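Local coordinates for putative ABC-transporter ATP-binding protein (PDB 1Z47) that probably binds and hydrolyses ATP to power a putative sulfate ABC transporter, of which it is the ATPase subunit, at residues A255-R260 with V274-E279; V166-E171 with T198-T203; V284-V289 with V324-V329. All coordinates share one frame; numbering follows the deposited sequence.

Contact 1: residues A255-R260 with V274-E279; sequences AVQNGR and VSEGSE
Two donors grip the carbonyl oxygen of Ser275, and both belong to Ser278. Ser278 OG reaches Ser275 O at 2.8 Å on a lone pair in the carbonyl plane, while Ser278 N closes the type II turn on the same atom. To make this bond the hydroxyl takes the crowded position between backbone N and carbonyl carbon (chi1 70°). The turn presents Glu276, whose chain bends at chi2 so that its carboxylate crosses to a second turn, the type I' turn from Gln257 to Arg260. There each oxygen has its own amide: Asn258 N meets the syn lone pair of Glu276 OE1 at 2.7 Å, and Gly259 N approaches Glu276 OE2 at 2.8 Å from above the carboxylate plane. Asn-Gly at the corner is the classic pair for this turn, both residues having positive phi. Val256 ties the backbones together, its N bonded to Ser278 O at 3.0 Å with a nearly straight N-H (167°), and its O receiving Gly277 N at 2.9 Å. Val256 CG2 lies 4.0 Å from Val274 CG1, a small apolar patch in an otherwise largely exposed contact. The type I' hairpin joins strands 250-255 and 260-262, and the other turn leads into strand 279-284, where Val280 packs against both Val256 and Val274; Ala255 and Glu279 form a non-hydrogen-bonded antiparallel pair where the two loops meet strand.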
loop_
_atom_site.group_PDB
_atom_site.type_symbol
_atom_site.label_atom_id
_atom_site.label_comp_id
_atom_site.label_asym_id
_atom_site.label_seq_id
_atom_site.Cartn_x
_atom_site.Cartn_y
_atom_site.Cartn_z
ATOM N N ALA B 255 2.063 32.663 6.382
ATOM C CA ALA B 255 3.006 33.647 6.916
ATOM C C ALA B 255 2.438 34.060 8.268
ATOM O O ALA B 255 1.228 34.213 8.410
ATOM C CB ALA B 255 3.101 34.884 5.985
ATOM N N VAL B 256 3.300 34.246 9.247
ATOM C CA VAL B 256 2.840 34.633 10.569
ATOM C C VAL B 256 2.584 36.146 10.666
ATOM O O VAL B 256 3.415 36.941 10.234
ATOM C CB VAL B 256 3.896 34.271 11.609
ATOM C CG1 VAL B 256 3.438 34.697 12.984
ATOM C CG2 VAL B 256 4.197 32.782 11.531
ATOM N N GLN B 257 1.428 36.537 11.202
ATOM C CA GLN B 257 1.123 37.958 11.402
ATOM C C GLN B 257 0.272 38.036 12.675
ATOM O O GLN B 257 -0.663 37.244 12.855
ATOM C CB GLN B 257 0.379 38.531 10.190
ATOM C CG GLN B 257 0.404 40.066 10.128
ATOM C CD GLN B 257 -0.134 40.603 8.800
ATOM O OE1 GLN B 257 -0.666 39.845 8.000
ATOM N NE2 GLN B 257 -0.003 41.908 8.575
ATOM N N ASN B 258 0.629 38.955 13.570
ATOM C CA ASN B 258 -0.066 39.122 14.850
ATOM C C ASN B 258 -0.031 37.823 15.659
ATOM O O ASN B 258 -1.031 37.447 16.298
ATOM C CB ASN B 258 -1.520 39.555 14.607
ATOM C CG ASN B 258 -1.614 40.786 13.743
ATOM O OD1 ASN B 258 -0.891 41.762 13.963
ATOM N ND2 ASN B 258 -2.505 40.755 12.743
ATOM N N GLY B 259 1.121 37.142 15.611
ATOM C CA GLY B 259 1.316 35.885 16.327
ATOM C C GLY B 259 0.409 34.707 15.955
ATOM O O GLY B 259 0.194 33.808 16.764
ATOM N N ARG B 260 -0.115 34.698 14.737
ATOM C CA ARG B 260 -1.012 33.633 14.303
ATOM C C ARG B 260 -1.010 33.437 12.792
ATOM O O ARG B 260 -0.462 34.266 12.052
ATOM C CB ARG B 260 -2.446 33.969 14.754
ATOM C CG ARG B 260 -3.026 35.222 14.115
ATOM C CD ARG B 260 -4.248 35.769 14.884
ATOM N NE ARG B 260 -4.869 36.890 14.168
ATOM C CZ ARG B 260 -4.894 38.146 14.609
ATOM N NH1 ARG B 260 -4.346 38.454 15.777
ATOM N NH2 ARG B 260 -5.428 39.103 13.859
ATOM N N VAL B 274 8.556 31.981 16.969
ATOM C CA VAL B 274 8.548 32.144 15.531
ATOM C C VAL B 274 8.303 33.632 15.328
ATOM O O VAL B 274 7.316 34.185 15.846
ATOM C CB VAL B 274 7.414 31.370 14.883
ATOM C CG1 VAL B 274 7.540 31.493 13.352
ATOM C CG2 VAL B 274 7.430 29.918 15.354
ATOM N N SER B 275 9.181 34.268 14.565
ATOM C CA SER B 275 9.087 35.710 14.303
ATOM C C SER B 275 7.963 36.172 13.393
ATOM O O SER B 275 7.518 35.436 12.499
ATOM C CB SER B 275 10.402 36.205 13.703
ATOM O OG SER B 275 11.484 35.847 14.530
ATOM N N GLU B 276 7.502 37.407 13.620
ATOM C CA GLU B 276 6.471 37.993 12.766
ATOM C C GLU B 276 7.028 37.988 11.335
ATOM O O GLU B 276 8.215 38.240 11.140
ATOM C CB GLU B 276 6.194 39.452 13.177
ATOM C CG GLU B 276 5.312 39.601 14.403
ATOM C CD GLU B 276 3.891 39.134 14.138
ATOM O OE1 GLU B 276 3.147 39.870 13.444
ATOM O OE2 GLU B 276 3.531 38.027 14.611
ATOM N N GLY B 277 6.179 37.701 10.353
ATOM C CA GLY B 277 6.619 37.718 8.963
ATOM C C GLY B 277 7.322 36.483 8.425
ATOM O O GLY B 277 7.529 36.360 7.220
ATOM N N SER B 278 7.702 35.566 9.294
ATOM C CA SER B 278 8.364 34.342 8.839
ATOM C C SER B 278 7.329 33.361 8.308
ATOM O O SER B 278 6.160 33.424 8.683
ATOM C CB SER B 278 9.083 33.689 9.999
ATOM O OG SER B 278 8.106 33.169 10.890
ATOM N N GLU B 279 7.744 32.426 7.454
ATOM C CA GLU B 279 6.792 31.453 6.910
ATOM C C GLU B 279 6.857 30.130 7.680
ATOM O O GLU B 279 7.930 29.739 8.159
ATOM C CB GLU B 279 7.097 31.199 5.431
ATOM C CG GLU B 279 6.922 32.442 4.562
ATOM C CD GLU B 279 7.234 32.186 3.105
ATOM O OE1 GLU B 279 8.175 31.417 2.825
ATOM O OE2 GLU B 279 6.549 32.758 2.240
#

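Contact 2: residues V166-E171 with T198-T203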
loop_
_atom_site.group_PDB
_atom_site.type_symbol
_atom_site.label_atom_id
_atom_site.label_comp_id
_atom_site.label_asym_id
_atom_site.label_seq_id
_atom_site.Cartn_x
_atom_site.Cartn_y
_atom_site.Cartn_z
ATOM N N VAL B 166 20.832 -11.496 14.644
ATOM C CA VAL B 166 20.110 -10.449 13.932
ATOM C C VAL B 166 19.484 -10.973 12.640
ATOM O O VAL B 166 20.067 -11.773 11.920
ATOM C CB VAL B 166 21.046 -9.258 13.607
ATOM C CG1 VAL B 166 20.241 -8.134 12.967
ATOM C CG2 VAL B 166 21.726 -8.743 14.896
ATOM N N LEU B 167 18.277 -10.490 12.366
ATOM C CA LEU B 167 17.526 -10.867 11.184
ATOM C C LEU B 167 17.338 -9.579 10.347
ATOM O O LEU B 167 16.812 -8.583 10.862
ATOM C CB LEU B 167 16.184 -11.436 11.643
ATOM C CG LEU B 167 15.460 -12.484 10.796
ATOM C CD1 LEU B 167 16.360 -13.697 10.569
ATOM C CD2 LEU B 167 14.181 -12.901 11.524
ATOM N N LEU B 168 17.801 -9.599 9.099
ATOM C CA LEU B 168 17.684 -8.447 8.197
ATOM C C LEU B 168 16.763 -8.689 6.989
ATOM O O LEU B 168 16.964 -9.644 6.225
ATOM C CB LEU B 168 19.067 -8.058 7.687
ATOM C CG LEU B 168 20.109 -7.836 8.794
ATOM C CD1 LEU B 168 21.443 -7.467 8.168
ATOM C CD2 LEU B 168 19.615 -6.747 9.743
ATOM N N PHE B 169 15.781 -7.805 6.781
ATOM C CA PHE B 169 14.862 -7.962 5.638
ATOM C C PHE B 169 15.048 -6.823 4.640
ATOM O O PHE B 169 14.930 -5.662 5.016
ATOM C CB PHE B 169 13.403 -7.958 6.114
ATOM C CG PHE B 169 13.059 -9.089 7.037
ATOM C CD1 PHE B 169 13.432 -9.051 8.376
ATOM C CD2 PHE B 169 12.381 -10.206 6.560
ATOM C CE1 PHE B 169 13.136 -10.109 9.229
ATOM C CE2 PHE B 169 12.077 -11.276 7.398
ATOM C CZ PHE B 169 12.456 -11.227 8.736
ATOM N N ASP B 170 15.360 -7.133 3.388
ATOM C CA ASP B 170 15.502 -6.071 2.396
ATOM C C ASP B 170 14.345 -6.109 1.391
ATOM O O ASP B 170 14.497 -6.662 0.297
ATOM C CB ASP B 170 16.824 -6.197 1.646
ATOM C CG ASP B 170 17.159 -4.952 0.831
ATOM O OD1 ASP B 170 18.162 -4.997 0.086
ATOM O OD2 ASP B 170 16.440 -3.922 0.932
ATOM N N GLU B 171 13.198 -5.538 1.781
ATOM C CA GLU B 171 11.996 -5.471 0.935
ATOM C C GLU B 171 11.772 -6.786 0.195
ATOM O O GLU B 171 11.496 -6.798 -1.009
ATOM C CB GLU B 171 12.129 -4.337 -0.093
ATOM C CG GLU B 171 13.219 -4.589 -1.130
ATOM C CD GLU B 171 13.210 -3.600 -2.285
ATOM O OE1 GLU B 171 12.186 -3.522 -3.012
ATOM O OE2 GLU B 171 14.239 -2.907 -2.466
ATOM N N THR B 198 16.397 -10.156 17.073
ATOM C CA THR B 198 16.452 -8.709 16.832
ATOM C C THR B 198 16.248 -8.577 15.315
ATOM O O THR B 198 16.985 -9.178 14.537
ATOM C CB THR B 198 17.843 -8.129 17.202
ATOM O OG1 THR B 198 18.089 -8.329 18.603
ATOM C CG2 THR B 198 17.910 -6.624 16.877
ATOM N N SER B 199 15.267 -7.789 14.887
ATOM C CA SER B 199 15.005 -7.675 13.457
ATOM C C SER B 199 14.975 -6.238 12.926
ATOM O O SER B 199 14.470 -5.337 13.591
ATOM C CB SER B 199 13.665 -8.348 13.140
ATOM O OG SER B 199 13.675 -9.730 13.450
ATOM N N VAL B 200 15.512 -6.051 11.726
ATOM C CA VAL B 200 15.543 -4.738 11.077
ATOM C C VAL B 200 15.041 -4.936 9.638
ATOM O O VAL B 200 15.496 -5.846 8.941
ATOM C CB VAL B 200 16.978 -4.156 10.982
ATOM C CG1 VAL B 200 16.912 -2.668 10.570
ATOM C CG2 VAL B 200 17.707 -4.291 12.321
ATOM N N PHE B 201 14.126 -4.082 9.183
ATOM C CA PHE B 201 13.634 -4.227 7.814
ATOM C C PHE B 201 13.618 -2.857 7.147
ATOM O O PHE B 201 13.538 -1.833 7.816
ATOM C CB PHE B 201 12.239 -4.871 7.805
ATOM C CG PHE B 201 11.164 -4.036 8.438
ATOM C CD1 PHE B 201 10.352 -3.201 7.659
ATOM C CD2 PHE B 201 10.928 -4.111 9.812
ATOM C CE1 PHE B 201 9.325 -2.469 8.246
ATOM C CE2 PHE B 201 9.913 -3.388 10.416
ATOM C CZ PHE B 201 9.098 -2.559 9.634
ATOM N N VAL B 202 13.724 -2.858 5.828
ATOM C CA VAL B 202 13.754 -1.630 5.039
ATOM C C VAL B 202 12.379 -1.404 4.429
ATOM O O VAL B 202 11.718 -2.361 4.017
ATOM C CB VAL B 202 14.817 -1.761 3.915
ATOM C CG1 VAL B 202 14.569 -0.736 2.808
ATOM C CG2 VAL B 202 16.238 -1.576 4.521
ATOM N N THR B 203 11.940 -0.150 4.376
ATOM C CA THR B 203 10.633 0.138 3.793
ATOM C C THR B 203 10.421 1.615 3.430
ATOM O O THR B 203 10.940 2.521 4.083
ATOM C CB THR B 203 9.495 -0.322 4.743
ATOM O OG1 THR B 203 8.233 -0.159 4.093
ATOM C CG2 THR B 203 9.502 0.478 6.014
HETATM O O HOH W 1 11.640 -4.889 4.403
#
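Strands 166-170 and 198-203 run parallel, their axes 4.7 Å apart at closest approach and inclined by 16°. Leu167 and Phe169 supply both donor and acceptor from the first strand, so the ladder runs Thr198 O, Val200 N, Val200 O, Val202 N. It is tightest at its start, where Leu167 N lies 2.8 Å from Thr198 O, and longest at its end, where Val202 N stands 3.2 Å from Phe169 O. Beyond that point Glu171 enters left-handed backbone geometry and a water takes over, accepting from Glu171 N at 3.1 Å and donating to Val202 O at 2.6 Å. Helix 178-195 connects the two strands, making a beta-alpha-beta crossover in the nucleotide-binding domain. Four hydrophobic residues followed by Asp170 and Glu171 match the Walker B motif of ABC ATPases, and strand 198-203 leads toward the segment that carries the H-loop in relatives. On the face of Leu167, Phe169, Ser199 and Phe201, Phe169 CB touches Phe201 CB at 3.7 Å, but the rings part: Phe169 CG is anti to its carbonyl carbon (chi1 -62°), whereas Phe201 CG sits between N and carbonyl carbon (chi1 65°). Val200 O lies in the plane of the Phe169 ring at its edge. Ser199 OG rests against Leu167 CB and is hydrogen-bonded to His192 of the connecting helix. On the other face Leu168 and Val200 lie alongside each other, Leu168 CD2 3.9 Å from Val200 CB. Asp170 and Val202 do likewise, Asp170 OD2 approaching Val202 CB at 4.0 Å, and Val202 also touches Lys54 of the probable P-loop.

Contact 3: residues V284-V289 with V324-V329; sequences VRPKDV and VWEVHV
Pro286 CB sits squarely over one face of the His328 imidazole, 3.5 Å from the ring centroid and 10° off its normal, a CH-pi contact. The same two residues share a backbone bond: His328 N reaches Pro286 O at 2.8 Å, along a straight N-H but from well above the carbonyl plane. Alongside, Val289 CG1 meets Val327 CG2 at 3.9 Å, and Trp325 CZ3 comes 3.9 Å from Val284 CB. One water spans the backbones, donating to Val289 O at 2.7 Å and to His328 O at 2.6 Å. The ring's rotation is fixed within its own strand, where His328 NE2 donates to Glu326 OE2 at 2.8 Å, in the imidazole plane; the carboxylate would probably favour a positively charged ring. At His328 an alanine would remove the imidazole, and would probably leave Pro286 without its flat bed and Glu326 without this partner. Farther out, Tyr312 stacks on His328, Trp252 meets Trp325, and Asn250 bonds to both Val284 O and Glu326 N. Arg285, turned away from the strand, makes a cation-pi contact with Tyr234. The contact thus lays the turn between strands 279-284 and 289-293 on strand 324-330, which pairs on its other side with strand 312-319; Val289 and Val327 bring the outermost strands of that sheet together, consistent with an OB-like barrel.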
loop_
_atom_site.group_PDB
_atom_site.type_symbol
_atom_site.label_atom_id
_atom_site.label_comp_id
_atom_site.label_asym_id
_atom_site.label_seq_id
_atom_site.Cartn_x
_atom_site.Cartn_y
_atom_site.Cartn_z
ATOM N N VAL B 284 -1.999 19.482 8.705
ATOM C CA VAL B 284 -3.295 19.066 9.236
ATOM C C VAL B 284 -3.695 17.736 8.617
ATOM O O VAL B 284 -3.799 17.618 7.394
ATOM C CB VAL B 284 -4.399 20.143 8.927
ATOM C CG1 VAL B 284 -5.765 19.694 9.466
ATOM C CG2 VAL B 284 -3.977 21.509 9.513
ATOM N N ARG B 285 -3.901 16.726 9.464
ATOM C CA ARG B 285 -4.288 15.410 8.970
ATOM C C ARG B 285 -5.727 15.388 8.475
ATOM O O ARG B 285 -6.597 16.006 9.068
ATOM C CB ARG B 285 -4.024 14.356 10.055
ATOM C CG ARG B 285 -2.525 14.260 10.395
ATOM C CD ARG B 285 -2.165 12.960 11.095
ATOM N NE ARG B 285 -0.833 12.975 11.673
ATOM C CZ ARG B 285 0.283 12.735 11.001
ATOM N NH1 ARG B 285 0.237 12.457 9.706
ATOM N NH2 ARG B 285 1.442 12.754 11.635
ATOM N N PRO B 286 -5.992 14.685 7.366
ATOM C CA PRO B 286 -7.342 14.607 6.783
ATOM C C PRO B 286 -8.482 14.309 7.766
ATOM O O PRO B 286 -9.585 14.840 7.627
ATOM C CB PRO B 286 -7.199 13.522 5.724
ATOM C CG PRO B 286 -5.779 13.715 5.236
ATOM C CD PRO B 286 -5.033 13.897 6.571
ATOM N N LYS B 287 -8.211 13.452 8.741
ATOM C CA LYS B 287 -9.210 13.083 9.729
ATOM C C LYS B 287 -9.479 14.229 10.717
ATOM O O LYS B 287 -10.527 14.257 11.360
ATOM C CB LYS B 287 -8.749 11.839 10.507
ATOM C CG LYS B 287 -7.606 12.074 11.499
ATOM C CD LYS B 287 -7.229 10.768 12.199
ATOM C CE LYS B 287 -6.382 10.975 13.458
ATOM N NZ LYS B 287 -5.084 11.655 13.185
ATOM N N ASP B 288 -8.541 15.169 10.827
ATOM C CA ASP B 288 -8.676 16.289 11.762
ATOM C C ASP B 288 -9.362 17.538 11.248
ATOM O O ASP B 288 -9.145 18.624 11.780
ATOM C CB ASP B 288 -7.308 16.687 12.304
ATOM C CG ASP B 288 -6.647 15.577 13.062
ATOM O OD1 ASP B 288 -7.376 14.830 13.750
ATOM O OD2 ASP B 288 -5.401 15.453 12.982
ATOM N N VAL B 289 -10.187 17.391 10.223
ATOM C CA VAL B 289 -10.911 18.512 9.649
ATOM C C VAL B 289 -12.389 18.122 9.535
ATOM O O VAL B 289 -12.708 17.058 9.001
ATOM C CB VAL B 289 -10.357 18.850 8.255
ATOM C CG1 VAL B 289 -11.104 20.037 7.666
ATOM C CG2 VAL B 289 -8.843 19.141 8.357
ATOM N N VAL B 324 -6.380 22.444 -2.617
ATOM C CA VAL B 324 -7.186 21.235 -2.617
ATOM C C VAL B 324 -6.803 20.442 -1.384
ATOM O O VAL B 324 -5.678 19.957 -1.268
ATOM C CB VAL B 324 -6.960 20.405 -3.906
ATOM C CG1 VAL B 324 -7.645 19.034 -3.805
ATOM C CG2 VAL B 324 -7.536 21.153 -5.082
ATOM N N TRP B 325 -7.742 20.348 -0.452
ATOM C CA TRP B 325 -7.547 19.633 0.808
ATOM C C TRP B 325 -8.204 18.257 0.789
ATOM O O TRP B 325 -9.262 18.077 0.181
ATOM C CB TRP B 325 -8.176 20.395 1.977
ATOM C CG TRP B 325 -7.446 21.617 2.417
ATOM C CD1 TRP B 325 -7.132 22.704 1.649
ATOM C CD2 TRP B 325 -6.958 21.900 3.734
ATOM N NE1 TRP B 325 -6.481 23.640 2.407
ATOM C CE2 TRP B 325 -6.362 23.180 3.690
ATOM C CE3 TRP B 325 -6.966 21.201 4.946
ATOM C CZ2 TRP B 325 -5.777 23.781 4.818
ATOM C CZ3 TRP B 325 -6.388 21.794 6.072
ATOM C CH2 TRP B 325 -5.799 23.077 5.997
ATOM N N GLU B 326 -7.575 17.299 1.466
ATOM C CA GLU B 326 -8.133 15.962 1.592
ATOM C C GLU B 326 -8.634 15.853 3.023
ATOM O O GLU B 326 -7.912 16.127 3.975
ATOM C CB GLU B 326 -7.097 14.853 1.335
ATOM C CG GLU B 326 -7.736 13.450 1.453
ATOM C CD GLU B 326 -6.797 12.300 1.105
ATOM O OE1 GLU B 326 -5.730 12.547 0.508
ATOM O OE2 GLU B 326 -7.145 11.142 1.420
ATOM N N VAL B 327 -9.890 15.465 3.155
ATOM C CA VAL B 327 -10.519 15.332 4.453
ATOM C C VAL B 327 -11.108 13.926 4.582
ATOM O O VAL B 327 -11.634 13.383 3.613
ATOM C CB VAL B 327 -11.681 16.366 4.607
ATOM C CG1 VAL B 327 -12.411 16.149 5.953
ATOM C CG2 VAL B 327 -11.125 17.815 4.498
ATOM N N HIS B 328 -11.033 13.359 5.782
ATOM C CA HIS B 328 -11.587 12.030 6.026
ATOM C C HIS B 328 -12.797 12.150 6.950
ATOM O O HIS B 328 -12.662 12.572 8.090
ATOM C CB HIS B 328 -10.521 11.115 6.650
ATOM C CG HIS B 328 -9.430 10.723 5.696
ATOM N ND1 HIS B 328 -8.374 9.917 6.059
ATOM C CD2 HIS B 328 -9.254 11.007 4.380
ATOM C CE1 HIS B 328 -7.591 9.724 5.010
ATOM N NE2 HIS B 328 -8.103 10.373 3.978
ATOM N N VAL B 329 -13.981 11.807 6.455
ATOM C CA VAL B 329 -15.177 11.881 7.306
ATOM C C VAL B 329 -15.665 10.469 7.641
ATOM O O VAL B 329 -15.484 9.553 6.845
ATOM C CB VAL B 329 -16.311 12.664 6.627
ATOM C CG1 VAL B 329 -15.838 14.076 6.291
ATOM C CG2 VAL B 329 -16.761 11.955 5.366
HETATM O O HOH W 2 -13.574 14.582 9.470
#

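Contact 2 is core and contact 3 is also mostly buried, whereas contact 1 lies at the surface, its centre about 34 Å from that of the chain. Contact 2 belongs to the nucleotide-binding domain and stands apart, its nearest atoms about 16 Å from contact 3 and about 28 Å from contact 1. Contacts 1 and 3 instead lie at the two ends of strand 279-284, which begins in one and finishes in the other. Chemistry follows place: a regular parallel ladder with apolar packing in contact 2, a carboxylate holding turn amides in contact 1, and in contact 3 a single direct backbone bond supplemented by ring and valine packing.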